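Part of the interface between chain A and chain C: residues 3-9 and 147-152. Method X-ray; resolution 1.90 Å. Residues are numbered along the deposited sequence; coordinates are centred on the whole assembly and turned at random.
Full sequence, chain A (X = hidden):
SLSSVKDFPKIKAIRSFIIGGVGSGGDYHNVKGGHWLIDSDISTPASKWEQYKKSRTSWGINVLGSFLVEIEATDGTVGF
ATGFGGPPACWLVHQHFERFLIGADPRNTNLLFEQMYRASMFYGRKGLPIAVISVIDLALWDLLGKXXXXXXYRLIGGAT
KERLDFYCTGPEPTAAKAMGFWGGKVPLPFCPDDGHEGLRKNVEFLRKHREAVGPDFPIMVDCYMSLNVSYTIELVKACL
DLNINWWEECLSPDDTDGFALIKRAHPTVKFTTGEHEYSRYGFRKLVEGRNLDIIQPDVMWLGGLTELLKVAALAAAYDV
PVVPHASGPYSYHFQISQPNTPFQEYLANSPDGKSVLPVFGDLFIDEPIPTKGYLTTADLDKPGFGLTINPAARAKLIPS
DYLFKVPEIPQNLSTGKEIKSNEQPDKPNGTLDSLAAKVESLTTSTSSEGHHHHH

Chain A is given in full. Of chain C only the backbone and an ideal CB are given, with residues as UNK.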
ATOM      1  N   SER A   3      12.686  45.917 -31.949  1.00 20.70           N
ATOM      2  CA  SER A   3      11.995  47.116 -32.390  1.00 18.37           C
ATOM      3  C   SER A   3      10.482  46.926 -32.521  1.00 17.09           C
ATOM      4  O   SER A   3       9.767  47.864 -32.863  1.00 16.27           O
ATOM      5  CB  SER A   3      12.566  47.559 -33.735  1.00 17.52           C
ATOM      6  OG  SER A   3      12.477  46.497 -34.671  1.00 16.34           O
ATOM      7  N   SER A   4       9.989  45.719 -32.258  1.00 16.49           N
ATOM      8  CA  SER A   4       8.554  45.477 -32.380  1.00 17.31           C
ATOM      9  C   SER A   4       7.819  45.348 -31.051  1.00 15.80           C
ATOM     10  O   SER A   4       6.591  45.303 -31.025  1.00 15.89           O
ATOM     11  CB  SER A   4       8.294  44.229 -33.226  1.00 19.80           C
ATOM     12  OG  SER A   4       8.934  43.098 -32.669  1.00 26.77           O
ATOM     13  N   VAL A   5       8.561  45.293 -29.952  1.00 15.03           N
ATOM     14  CA  VAL A   5       7.940  45.168 -28.640  1.00 15.04           C
ATOM     15  C   VAL A   5       8.515  46.149 -27.633  1.00 17.48           C
ATOM     16  O   VAL A   5       9.540  46.782 -27.875  1.00 16.92           O
ATOM     17  CB  VAL A   5       8.077  43.727 -28.086  1.00 13.53           C
ATOM     18  CG1 VAL A   5       7.223  42.775 -28.919  1.00 11.32           C
ATOM     19  CG2 VAL A   5       9.535  43.292 -28.112  1.00 12.91           C
ATOM     20  N   LYS A   6       7.841  46.260 -26.496  1.00 18.64           N
ATOM     21  CA  LYS A   6       8.243  47.171 -25.436  1.00 21.20           C
ATOM     22  C   LYS A   6       9.690  46.977 -24.994  1.00 22.68           C
ATOM     23  O   LYS A   6      10.157  45.848 -24.824  1.00 22.06           O
ATOM     24  CB  LYS A   6       7.300  46.999 -24.241  1.00 22.00           C
ATOM     25  CG  LYS A   6       7.462  48.020 -23.128  1.00 25.90           C
ATOM     26  CD  LYS A   6       6.465  47.749 -22.005  1.00 26.64           C
ATOM     27  CE  LYS A   6       6.516  48.830 -20.929  1.00 30.25           C
ATOM     28  NZ  LYS A   6       7.880  48.973 -20.337  1.00 31.81           N
ATOM     29  N   ASP A   7      10.400  48.089 -24.827  1.00 24.39           N
ATOM     30  CA  ASP A   7      11.784  48.051 -24.363  1.00 26.60           C
ATOM     31  C   ASP A   7      11.665  48.177 -22.848  1.00 25.47           C
ATOM     32  O   ASP A   7      11.530  49.281 -22.321  1.00 26.91           O
ATOM     33  CB  ASP A   7      12.572  49.236 -24.921  1.00 31.55           C
ATOM     34  CG  ASP A   7      14.046  49.172 -24.567  1.00 35.82           C
ATOM     35  OD1 ASP A   7      14.747  50.189 -24.756  1.00 39.69           O
ATOM     36  OD2 ASP A   7      14.507  48.103 -24.110  1.00 38.07           O
ATOM     37  N   PHE A   8      11.694  47.041 -22.157  1.00 23.31           N
ATOM     38  CA  PHE A   8      11.543  47.012 -20.705  1.00 20.78           C
ATOM     39  C   PHE A   8      12.835  47.357 -19.972  1.00 18.90           C
ATOM     40  O   PHE A   8      13.902  46.852 -20.309  1.00 17.37           O
ATOM     41  CB  PHE A   8      11.070  45.625 -20.261  1.00 19.38           C
ATOM     42  CG  PHE A   8      10.027  45.653 -19.178  1.00 19.19           C
ATOM     43  CD1 PHE A   8       8.684  45.823 -19.494  1.00 17.83           C
ATOM     44  CD2 PHE A   8      10.389  45.520 -17.843  1.00 18.43           C
ATOM     45  CE1 PHE A   8       7.712  45.855 -18.494  1.00 18.40           C
ATOM     46  CE2 PHE A   8       9.424  45.553 -16.836  1.00 18.73           C
ATOM     47  CZ  PHE A   8       8.085  45.720 -17.164  1.00 17.31           C
ATOM     48  N   PRO A   9      12.752  48.226 -18.954  1.00 18.08           N
ATOM     49  CA  PRO A   9      13.955  48.600 -18.203  1.00 18.67           C
ATOM     50  C   PRO A   9      14.541  47.424 -17.419  1.00 18.76           C
ATOM     51  O   PRO A   9      13.805  46.592 -16.891  1.00 19.26           O
ATOM     52  CB  PRO A   9      13.457  49.722 -17.291  1.00 19.44           C
ATOM     53  CG  PRO A   9      12.016  49.374 -17.073  1.00 20.29           C
ATOM     54  CD  PRO A   9      11.569  48.948 -18.455  1.00 19.26           C
TER
ATOM     55  N   UNK C 147      -2.083  44.364 -26.469  1.00 13.79           N
ATOM     56  CA  UNK C 147      -2.472  45.578 -25.766  1.00 15.19           C
ATOM     57  C   UNK C 147      -1.257  46.131 -25.022  1.00 15.24           C
ATOM     58  O   UNK C 147      -1.050  47.342 -24.964  1.00 13.81           O
ATOM     59  CB  UNK C 147      -3.629  45.307 -24.802  1.00 15.19           C
ATOM     60  N   UNK C 148      -0.438  45.242 -24.468  1.00 15.02           N
ATOM     61  CA  UNK C 148       0.749  45.670 -23.734  1.00 15.29           C
ATOM     62  C   UNK C 148       2.002  45.807 -24.596  1.00 14.23           C
ATOM     63  O   UNK C 148       3.047  46.232 -24.110  1.00 15.15           O
ATOM     64  CB  UNK C 148       1.027  44.679 -22.602  1.00 15.29           C
ATOM     65  N   UNK C 149       1.892  45.453 -25.869  1.00 13.63           N
ATOM     66  CA  UNK C 149       3.023  45.511 -26.792  1.00 14.46           C
ATOM     67  C   UNK C 149       4.180  44.652 -26.282  1.00 14.36           C
ATOM     68  O   UNK C 149       5.343  45.035 -26.385  1.00 12.69           O
ATOM     69  CB  UNK C 149       3.482  46.958 -26.986  1.00 14.46           C
ATOM     70  N   UNK C 150       3.851  43.490 -25.722  1.00 13.86           N
ATOM     71  CA  UNK C 150       4.866  42.572 -25.211  1.00 14.27           C
ATOM     72  C   UNK C 150       4.609  41.155 -25.716  1.00 12.59           C
ATOM     73  O   UNK C 150       3.471  40.792 -26.025  1.00 12.97           O
ATOM     74  CB  UNK C 150       4.889  42.594 -23.681  1.00 14.27           C
ATOM     75  N   UNK C 151       5.667  40.338 -25.821  1.00 13.09           N
ATOM     76  CA  UNK C 151       5.503  38.957 -26.285  1.00 12.00           C
ATOM     77  C   UNK C 151       4.853  38.195 -25.129  1.00 12.36           C
ATOM     78  O   UNK C 151       5.077  38.539 -23.969  1.00 10.71           O
ATOM     79  CB  UNK C 151       6.834  38.328 -26.703  1.00 12.00           C
ATOM     80  N   UNK C 152       4.052  37.179 -25.432  1.00 11.10           N
ATOM     81  CA  UNK C 152       3.402  36.411 -24.377  1.00 11.48           C
ATOM     82  C   UNK C 152       4.408  35.849 -23.368  1.00 11.48           C
ATOM     83  O   UNK C 152       4.146  35.855 -22.164  1.00 11.24           O
ATOM     84  CB  UNK C 152       2.589  35.270 -24.991  1.00 11.48           C
TER

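Chain A offers an irregular segment, extended from Val A5 on. It crosses the chain C stretch at a steep angle, with end-to-end directions 104° apart. The nearest CA atoms are those of Val A5 and position 149, 5.3 Å apart.

Position 147 lies in a helix that begins earlier in the chain. Nothing of this chain A stretch comes within 5.5 Å of its ideal CB. The stretch sets no demand here, and almost any side chain that tolerates helical angles would do. The deposited residue is Val C147.

Position 148 has phi/psi of -90/-4, and its CB points sideways, with nothing of this stretch within 5.5 Å. A long or a short side chain would be equally acceptable. Backbone O of 148 touches CD of Lys A6 only loosely, at 4.3 Å. The deposited residue is Arg C148. Its side chain is extended through chi2 and chi3, its end leads away from chain A, and its NE and NH2 are hydrogen-bonded elsewhere in the structure.

Position 149 is the centre of the contact. Its phi/psi of 58/39 is left-handed, the first departure from helical angles after the helix. Glycine and asparagine are common in such a place. Aspartate suits the angles too, but would bring no donor to the carbonyl of Ser A4. The backbone already makes one bond: N of Lys A6 donates to O of 149 at 2.8 Å, with a good angle of 164°. The ideal CB of 149 lies 4.4 Å from N of Lys A6 and 5.4 Å from O of Ser A4. That carbonyl would reward a short side chain carrying a donor; glycine would leave it unanswered from here. The deposited residue is Asn C149, with chi1 in t. Its CB points sideways, but its end comes nearer to chain A. ND2 of Asn C149 donates to O of Ser A4 at 3.2 Å, with an angle of 138°. OD1 of Asn C149 lies 3.3 Å from C of Val A5. OD1 of Asn C149 is also 3.1 Å from N of Lys A6, but the angle is too poor for a hydrogen bond.

Position 150 has extended angles, -132/153. Its CB points sideways, 5.1 Å from CB of Lys A6, and the ring of Phe A8 lies further along. A side chain of medium length would suit, such as leucine, methionine, glutamine or glutamate. The deposited residue is Glu C150, chi1 m and chi2 t. CG of Glu C150 packs 4.0 Å from CB of Lys A6. OE1 of Glu C150 approaches CD1 of Phe A8 obliquely at 4.0 Å. Both carboxylate oxygens are hydrogen-bonded elsewhere in the structure.

Position 151 has phi/psi of -74/149, which proline accepts readily. Its ideal CB is 5.0 Å from CG1 of Val A5, so a compact apolar group is favoured; valine or alanine could also serve. The deposited residue is Pro C151. CG of Pro C151 meets CG1 of Val A5 at 3.8 Å, an apolar contact.

Position 152 is out of reach, which leaves the choice open. The deposited residue is Val C152.

Chain C (147-152) VRNEPV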
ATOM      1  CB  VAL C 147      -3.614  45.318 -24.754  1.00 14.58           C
ATOM      2  CG1 VAL C 147      -3.800  46.530 -23.855  1.00 15.71           C
ATOM      3  CG2 VAL C 147      -4.911  45.028 -25.495  1.00 14.52           C
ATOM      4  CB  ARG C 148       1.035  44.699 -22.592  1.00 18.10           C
ATOM      5  CG  ARG C 148       0.019  44.763 -21.471  1.00 18.77           C
ATOM      6  CD  ARG C 148       0.300  43.711 -20.442  1.00 21.25           C
ATOM      7  NE  ARG C 148      -0.620  43.797 -19.315  1.00 21.11           N
ATOM      8  CZ  ARG C 148      -1.076  42.738 -18.661  1.00 21.37           C
ATOM      9  NH1 ARG C 148      -0.693  41.524 -19.031  1.00 26.03           N
ATOM     10  NH2 ARG C 148      -1.911  42.889 -17.645  1.00 20.25           N
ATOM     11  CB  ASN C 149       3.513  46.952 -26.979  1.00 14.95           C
ATOM     12  CG  ASN C 149       4.513  47.082 -28.123  1.00 15.85           C
ATOM     13  OD1 ASN C 149       5.576  47.689 -27.974  1.00 14.96           O
ATOM     14  ND2 ASN C 149       4.170  46.514 -29.272  1.00 15.45           N
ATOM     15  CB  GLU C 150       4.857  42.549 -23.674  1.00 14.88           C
ATOM     16  CG  GLU C 150       5.206  43.867 -23.003  1.00 16.67           C
ATOM     17  CD  GLU C 150       5.343  43.743 -21.491  1.00 19.83           C
ATOM     18  OE1 GLU C 150       6.232  42.996 -21.030  1.00 14.93           O
ATOM     19  OE2 GLU C 150       4.563  44.396 -20.762  1.00 19.93           O
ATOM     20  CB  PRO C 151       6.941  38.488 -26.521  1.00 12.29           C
ATOM     21  CG  PRO C 151       7.714  39.771 -26.715  1.00 13.66           C
ATOM     22  CD  PRO C 151       7.092  40.684 -25.696  1.00 11.33           C
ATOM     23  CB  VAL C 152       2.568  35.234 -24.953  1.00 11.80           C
ATOM     24  CG1 VAL C 152       2.104  34.309 -23.818  1.00 10.65           C
ATOM     25  CG2 VAL C 152       1.352  35.772 -25.689  1.00 11.44           C
TER
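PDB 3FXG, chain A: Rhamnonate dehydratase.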